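Local coordinates for protein putative nucleotidyltransferase (Sulfolobus solfataricus P2, PDB 2RFF) that is a putative nucleotidyltransferase, probably transferring nucleotidyl groups as its family does, though its substrate is not established, at residues N32-Y37 with W102-G107; I55-K60 with V82-L87. All coordinates share one frame; numbering follows the deposited sequence.

Interaction 1. Residues N32-Y37 with W102-G107; sequences NLEEVY and WKREKG. With EDO (1,2-ethanediol), chain B.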
loop_
_atom_site.group_PDB
_atom_site.type_symbol
_atom_site.label_atom_id
_atom_site.label_comp_id
_atom_site.label_asym_id
_atom_site.label_seq_id
_atom_site.Cartn_x
_atom_site.Cartn_y
_atom_site.Cartn_z
ATOM N N ASN A 32 -4.127 -15.337 1.717
ATOM C CA ASN A 32 -2.802 -15.282 1.056
ATOM C C ASN A 32 -2.169 -13.879 0.926
ATOM O O ASN A 32 -1.047 -13.770 0.458
ATOM C CB ASN A 32 -2.772 -16.022 -0.293
ATOM C CG ASN A 32 -3.748 -15.454 -1.336
ATOM O OD1 ASN A 32 -4.837 -14.986 -0.975
ATOM N ND2 ASN A 32 -3.405 -15.541 -2.618
ATOM N N LEU A 33 -2.860 -12.813 1.336
ATOM C CA LEU A 33 -2.227 -11.486 1.426
ATOM C C LEU A 33 -1.186 -11.615 2.539
ATOM O O LEU A 33 -1.518 -11.992 3.655
ATOM C CB LEU A 33 -3.202 -10.369 1.780
ATOM C CG LEU A 33 -2.502 -8.987 1.761
ATOM C CD1 LEU A 33 -2.227 -8.509 0.352
ATOM C CD2 LEU A 33 -3.378 -8.003 2.468
ATOM N N GLU A 34 0.064 -11.300 2.214
ATOM C CA GLU A 34 1.176 -11.492 3.145
ATOM C C GLU A 34 1.806 -10.212 3.647
ATOM O O GLU A 34 2.188 -10.128 4.816
ATOM C CB GLU A 34 2.219 -12.449 2.538
ATOM C CG GLU A 34 3.467 -12.647 3.340
ATOM C CD GLU A 34 3.239 -13.118 4.785
ATOM O OE1 GLU A 34 2.192 -13.709 5.093
ATOM O OE2 GLU A 34 4.166 -12.921 5.614
ATOM N N GLU A 35 1.984 -9.250 2.759
ATOM C CA GLU A 35 2.617 -7.979 3.081
ATOM C C GLU A 35 1.970 -6.888 2.267
ATOM O O GLU A 35 1.480 -7.140 1.162
ATOM C CB GLU A 35 4.127 -7.972 2.756
ATOM C CG GLU A 35 4.976 -8.866 3.653
ATOM C CD GLU A 35 6.389 -9.124 3.217
ATOM O OE1 GLU A 35 6.871 -8.635 2.176
ATOM O OE2 GLU A 35 7.053 -9.825 3.981
ATOM N N VAL A 36 2.002 -5.688 2.834
ATOM C CA VAL A 36 1.624 -4.488 2.099
ATOM C C VAL A 36 2.713 -3.458 2.333
ATOM O O VAL A 36 3.179 -3.276 3.464
ATOM C CB VAL A 36 0.249 -3.932 2.497
ATOM C CG1 VAL A 36 -0.109 -2.568 1.805
ATOM C CG2 VAL A 36 -0.825 -4.945 2.215
ATOM N N TYR A 37 3.076 -2.770 1.266
ATOM C CA TYR A 37 4.037 -1.682 1.331
ATOM C C TYR A 37 3.371 -0.390 0.825
ATOM O O TYR A 37 2.443 -0.414 -0.008
ATOM C CB TYR A 37 5.270 -1.987 0.480
ATOM C CG TYR A 37 6.089 -3.161 0.932
ATOM C CD1 TYR A 37 5.707 -4.465 0.619
ATOM C CD2 TYR A 37 7.254 -2.978 1.692
ATOM C CE1 TYR A 37 6.520 -5.580 1.000
ATOM C CE2 TYR A 37 8.037 -4.074 2.085
ATOM C CZ TYR A 37 7.612 -5.369 1.770
ATOM O OH TYR A 37 8.319 -6.481 2.113
ATOM N N TRP A 102 2.283 -3.306 6.482
ATOM C CA TRP A 102 1.569 -4.377 7.127
ATOM C C TRP A 102 2.200 -5.694 6.699
ATOM O O TRP A 102 2.737 -5.837 5.580
ATOM C CB TRP A 102 0.089 -4.300 6.710
ATOM C CG TRP A 102 -0.817 -5.404 7.211
ATOM C CD1 TRP A 102 -1.596 -5.386 8.325
ATOM C CD2 TRP A 102 -0.999 -6.695 6.620
ATOM N NE1 TRP A 102 -2.293 -6.572 8.456
ATOM C CE2 TRP A 102 -1.920 -7.405 7.429
ATOM C CE3 TRP A 102 -0.469 -7.332 5.478
ATOM C CZ2 TRP A 102 -2.342 -8.717 7.122
ATOM C CZ3 TRP A 102 -0.861 -8.648 5.183
ATOM C CH2 TRP A 102 -1.800 -9.320 5.999
ATOM N N LYS A 103 2.149 -6.641 7.616
ATOM C CA LYS A 103 2.593 -8.012 7.343
ATOM C C LYS A 103 1.679 -8.924 8.156
ATOM O O LYS A 103 1.359 -8.623 9.295
ATOM C CB LYS A 103 4.062 -8.225 7.678
ATOM C CG LYS A 103 4.556 -9.622 7.360
ATOM C CD LYS A 103 6.043 -9.647 7.452
ATOM C CE LYS A 103 6.611 -11.029 7.302
ATOM N NZ LYS A 103 6.430 -11.566 5.958
ATOM N N ARG A 104 1.262 -10.041 7.577
ATOM C CA ARG A 104 0.377 -10.936 8.293
ATOM C C ARG A 104 0.859 -11.249 9.733
ATOM O O ARG A 104 0.047 -11.117 10.661
ATOM C CB ARG A 104 0.144 -12.220 7.485
ATOM C CG ARG A 104 -0.781 -13.241 8.105
ATOM C CD ARG A 104 -2.210 -12.814 8.098
ATOM N NE ARG A 104 -2.773 -12.719 6.751
ATOM C CZ ARG A 104 -3.973 -12.193 6.447
ATOM N NH1 ARG A 104 -4.752 -11.677 7.373
ATOM N NH2 ARG A 104 -4.364 -12.160 5.181
ATOM N N GLU A 105 2.147 -11.562 9.894
ATOM C CA GLU A 105 2.742 -11.951 11.183
ATOM C C GLU A 105 3.089 -10.750 12.086
ATOM O O GLU A 105 3.476 -10.948 13.238
ATOM C CB GLU A 105 3.952 -12.852 10.985
ATOM C CG GLU A 105 3.631 -14.154 10.226
ATOM C CD GLU A 105 3.592 -14.028 8.700
ATOM O OE1 GLU A 105 3.767 -12.907 8.150
ATOM O OE2 GLU A 105 3.404 -15.082 8.046
ATOM N N LYS A 106 2.896 -9.526 11.588
ATOM C CA LYS A 106 3.154 -8.293 12.352
ATOM C C LYS A 106 1.946 -7.387 12.561
ATOM O O LYS A 106 2.013 -6.514 13.405
ATOM C CB LYS A 106 4.211 -7.447 11.635
ATOM C CG LYS A 106 5.557 -8.134 11.383
ATOM C CD LYS A 106 6.605 -7.130 10.855
ATOM C CE LYS A 106 8.002 -7.760 10.792
ATOM N NZ LYS A 106 9.006 -6.856 10.129
ATOM N N GLY A 107 0.857 -7.590 11.821
ATOM C CA GLY A 107 -0.219 -6.591 11.801
ATOM C C GLY A 107 0.333 -5.319 11.163
ATOM O O GLY A 107 1.263 -5.369 10.391
HETATM C C1 EDO B . 1.866 -17.685 9.921
HETATM O O1 EDO B . 2.935 -17.548 8.974
HETATM C C2 EDO B . 0.768 -16.692 9.555
HETATM O O2 EDO B . 0.001 -17.105 8.428
HETATM O O HOH W 1 -0.887 -14.496 4.893
#

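Interaction 2. Residues I55-K60 with V82-L87; sequences ILFVFK and VDYIVL. With EDO (1,2-ethanediol), chain C.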
loop_
_atom_site.group_PDB
_atom_site.type_symbol
_atom_site.label_atom_id
_atom_site.label_comp_id
_atom_site.label_asym_id
_atom_site.label_seq_id
_atom_site.Cartn_x
_atom_site.Cartn_y
_atom_site.Cartn_z
ATOM N N ILE A 55 0.013 1.954 -2.989
ATOM C CA ILE A 55 -0.051 0.771 -2.159
ATOM C C ILE A 55 0.347 -0.447 -2.961
ATOM O O ILE A 55 -0.237 -0.715 -4.001
ATOM C CB ILE A 55 -1.472 0.568 -1.596
ATOM C CG1 ILE A 55 -1.940 1.822 -0.821
ATOM C CG2 ILE A 55 -1.482 -0.679 -0.665
ATOM C CD1 ILE A 55 -3.358 1.640 -0.289
ATOM N N LEU A 56 1.342 -1.182 -2.464
ATOM C CA LEU A 56 1.790 -2.448 -3.052
ATOM C C LEU A 56 1.220 -3.586 -2.213
ATOM O O LEU A 56 1.574 -3.717 -1.044
ATOM C CB LEU A 56 3.316 -2.537 -3.118
ATOM C CG LEU A 56 3.867 -3.923 -3.458
ATOM C CD1 LEU A 56 3.335 -4.391 -4.806
ATOM C CD2 LEU A 56 5.379 -3.939 -3.349
ATOM N N PHE A 57 0.352 -4.396 -2.819
ATOM C CA PHE A 57 -0.201 -5.574 -2.155
ATOM C C PHE A 57 0.658 -6.772 -2.587
ATOM O O PHE A 57 0.803 -7.006 -3.794
ATOM C CB PHE A 57 -1.642 -5.807 -2.577
ATOM C CG PHE A 57 -2.575 -4.715 -2.248
ATOM C CD1 PHE A 57 -3.193 -4.712 -1.028
ATOM C CD2 PHE A 57 -2.846 -3.716 -3.154
ATOM C CE1 PHE A 57 -4.102 -3.749 -0.695
ATOM C CE2 PHE A 57 -3.794 -2.726 -2.829
ATOM C CZ PHE A 57 -4.393 -2.735 -1.605
ATOM N N VAL A 58 1.109 -7.553 -1.622
ATOM C CA VAL A 58 2.010 -8.711 -1.873
ATOM C C VAL A 58 1.304 -9.966 -1.379
ATOM O O VAL A 58 1.012 -10.067 -0.205
ATOM C CB VAL A 58 3.426 -8.608 -1.247
ATOM C CG1 VAL A 58 4.334 -9.831 -1.624
ATOM C CG2 VAL A 58 4.052 -7.319 -1.691
ATOM N N PHE A 59 0.975 -10.864 -2.306
ATOM C CA PHE A 59 0.240 -12.099 -2.034
ATOM C C PHE A 59 1.096 -13.314 -2.243
ATOM O O PHE A 59 1.953 -13.302 -3.092
ATOM C CB PHE A 59 -0.953 -12.276 -2.988
ATOM C CG PHE A 59 -2.057 -11.245 -2.841
ATOM C CD1 PHE A 59 -1.985 -10.025 -3.482
ATOM C CD2 PHE A 59 -3.242 -11.546 -2.152
ATOM C CE1 PHE A 59 -3.069 -9.082 -3.397
ATOM C CE2 PHE A 59 -4.290 -10.613 -2.032
ATOM C CZ PHE A 59 -4.198 -9.394 -2.665
ATOM N N LYS A 60 0.826 -14.362 -1.478
ATOM C CA LYS A 60 1.474 -15.660 -1.713
ATOM C C LYS A 60 0.705 -16.417 -2.789
ATOM O O LYS A 60 -0.499 -16.295 -2.886
ATOM C CB LYS A 60 1.514 -16.497 -0.425
ATOM C CG LYS A 60 2.283 -15.785 0.658
ATOM C CD LYS A 60 2.788 -16.664 1.786
ATOM C CE LYS A 60 1.800 -16.873 2.886
ATOM N NZ LYS A 60 2.442 -17.639 4.048
ATOM N N VAL A 82 -5.759 7.071 -4.408
ATOM C CA VAL A 82 -4.949 5.877 -4.189
ATOM C C VAL A 82 -4.618 5.203 -5.506
ATOM O O VAL A 82 -5.437 5.085 -6.390
ATOM C CB VAL A 82 -5.754 4.837 -3.296
ATOM C CG1 VAL A 82 -5.009 3.475 -3.210
ATOM C CG2 VAL A 82 -5.957 5.376 -1.885
ATOM N N ASP A 83 -3.389 4.747 -5.655
ATOM C CA ASP A 83 -3.008 3.873 -6.785
ATOM C C ASP A 83 -2.334 2.676 -6.182
ATOM O O ASP A 83 -1.986 2.691 -5.000
ATOM C CB ASP A 83 -2.172 4.590 -7.834
ATOM C CG ASP A 83 -2.203 3.893 -9.212
ATOM O OD1 ASP A 83 -2.874 2.870 -9.385
ATOM O OD2 ASP A 83 -1.597 4.418 -10.167
ATOM N N TYR A 84 -2.249 1.613 -6.966
ATOM C CA TYR A 84 -1.739 0.354 -6.426
ATOM C C TYR A 84 -1.030 -0.544 -7.427
ATOM O O TYR A 84 -1.159 -0.381 -8.638
ATOM C CB TYR A 84 -2.948 -0.398 -5.767
ATOM C CG TYR A 84 -3.912 -0.932 -6.782
ATOM C CD1 TYR A 84 -4.952 -0.145 -7.256
ATOM C CD2 TYR A 84 -3.744 -2.210 -7.333
ATOM C CE1 TYR A 84 -5.825 -0.631 -8.232
ATOM C CE2 TYR A 84 -4.604 -2.697 -8.312
ATOM C CZ TYR A 84 -5.655 -1.906 -8.742
ATOM O OH TYR A 84 -6.494 -2.393 -9.712
ATOM N N ILE A 85 -0.335 -1.513 -6.870
ATOM C CA ILE A 85 0.274 -2.616 -7.631
ATOM C C ILE A 85 -0.015 -3.905 -6.835
ATOM O O ILE A 85 0.005 -3.876 -5.602
ATOM C CB ILE A 85 1.811 -2.498 -7.806
ATOM C CG1 ILE A 85 2.115 -1.260 -8.656
ATOM C CG2 ILE A 85 2.452 -3.758 -8.490
ATOM C CD1 ILE A 85 3.572 -0.946 -8.770
ATOM N N VAL A 86 -0.241 -5.017 -7.543
ATOM C CA VAL A 86 -0.407 -6.319 -6.934
ATOM C C VAL A 86 0.745 -7.207 -7.451
ATOM O O VAL A 86 0.890 -7.387 -8.664
ATOM C CB VAL A 86 -1.746 -6.979 -7.301
ATOM C CG1 VAL A 86 -1.831 -8.438 -6.800
ATOM C CG2 VAL A 86 -2.976 -6.177 -6.768
ATOM N N LEU A 87 1.489 -7.802 -6.530
ATOM C CA LEU A 87 2.654 -8.656 -6.845
ATOM C C LEU A 87 2.623 -9.917 -6.018
ATOM O O LEU A 87 2.027 -9.979 -4.951
ATOM C CB LEU A 87 4.034 -7.972 -6.632
ATOM C CG LEU A 87 4.299 -6.735 -7.497
ATOM C CD1 LEU A 87 5.665 -6.152 -7.151
ATOM C CD2 LEU A 87 4.191 -7.051 -9.006
HETATM C C1 EDO C . -2.554 -0.949 -11.743
HETATM O O1 EDO C . -2.593 -1.571 -13.047
HETATM C C2 EDO C . -3.880 -0.315 -11.308
HETATM O O2 EDO C . -4.182 0.926 -11.972
#

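Interaction 1. Residues N32-Y37 with W102-G107
Lys103 and Glu34 both leave the backbone with CG anti to N and differ only further out: the lysine runs extended until chi4 (68°) turns NZ aside, whereas the Glu34 chain bends already at chi2 (55°), which sets CD on its way to the lysine. Glu35, extended beyond CG, lies beside Lys103 and points the same way. NZ of Lys103 therefore sits between two carboxylates, 2.7 Å from Glu34 OE2 and 2.7 Å from Glu35 OE2, each oxygen using its anti lone pair. An alanine in place of Lys103 would probably leave these two oxygens without their shared counter-charge, with Glu35 still held through OE1 by Tyr37 OH and Lys92. The strands themselves pair antiparallel: Val36 N bonds to Trp102 O at 2.8 Å and Arg104 N to Glu34 O at 2.9 Å. On the opposite face of the sheet, Leu33 CD2 packs against Trp102 CZ3 (3.8 Å), and helix 6-29 also touches this indole. Trp102 presents CH2, at its ring edge, to the centre of one face of the Arg104 guanidinium, whose NH2 bonds Ala27 O of that helix and, weakly, Leu33 O. Glu34 and Glu35 form a classic beta bulge opposite Val58. Glu105 OE1 comes within 2.6 Å of Glu34 OE2, a spacing that implies one of these acid groups probably holds a proton, despite the lysine alongside.

Interaction 2. Residues I55-K60 with V82-L87
Ile55 CD1 meets Val82 CG1 at 3.8 Å at the start of two parallel strands, the outer members of a beta-alpha-beta unit whose connection runs through helix 67-74. Five backbone hydrogen bonds hold the register, from Ile55 paired with Tyr84 to Val58 with Leu87, and the side chains alternate between the two faces of the sheet. On the face of Leu56, Ile85 and Leu87, a single methyl does most of the fitting. Leu56 CG stands anti to the backbone N (chi1 168°), and CD1 beyond it enters the dip between the two neighbours, 3.8 Å from Ile85 CG2 and 3.7 Å from Leu87 CG. The Leu56 and Leu87 side chains cross at about a right angle, and Leu56 CD1 meets both the branch carbon CG and the methyl CD1 of Leu87. The other face mixes aromatic rings with branched aliphatic side chains. The Phe57 ring turns its edge to the second strand, placing CE2 3.8 Å from Tyr84 CB, while Ile55 CG2 lies over one of its faces. Tyr84 holds CG between the backbone N and the carbonyl carbon (chi1 71°), and its ring leads away from Phe57 towards Met71 and Val74 of helix 67-74. Val86 projects into the hollow between the two phenylalanines: its CG2 approaches Phe57 CD2 at 4.4 Å, and its CG1 touches both CD1 and CE1 of Phe59, each at 3.7 Å.

From the N terminus the chain runs through helix 6-29 into strand 33-39, then strand 53-59, helix 67-74 and strand 82-88, before returning along strand 98-103. Interaction 2 closes the shorter loop, joining 55-60 to 82-87 around the helical crossover. Interaction 1 closes the longer one, joining 32-37 to 102-107, and interaction 2 is nested inside it. The two meet where strands 33-39 and 53-59 lie next to each other: Asn32 O and Tyr37 O probably accept hydrogen bonds from Lys60 N and Leu56 N, and Val36 packs on Ile55. That central pairing joins the two contacts into one mixed sheet, with helix 6-29 packed against residues from both interactions.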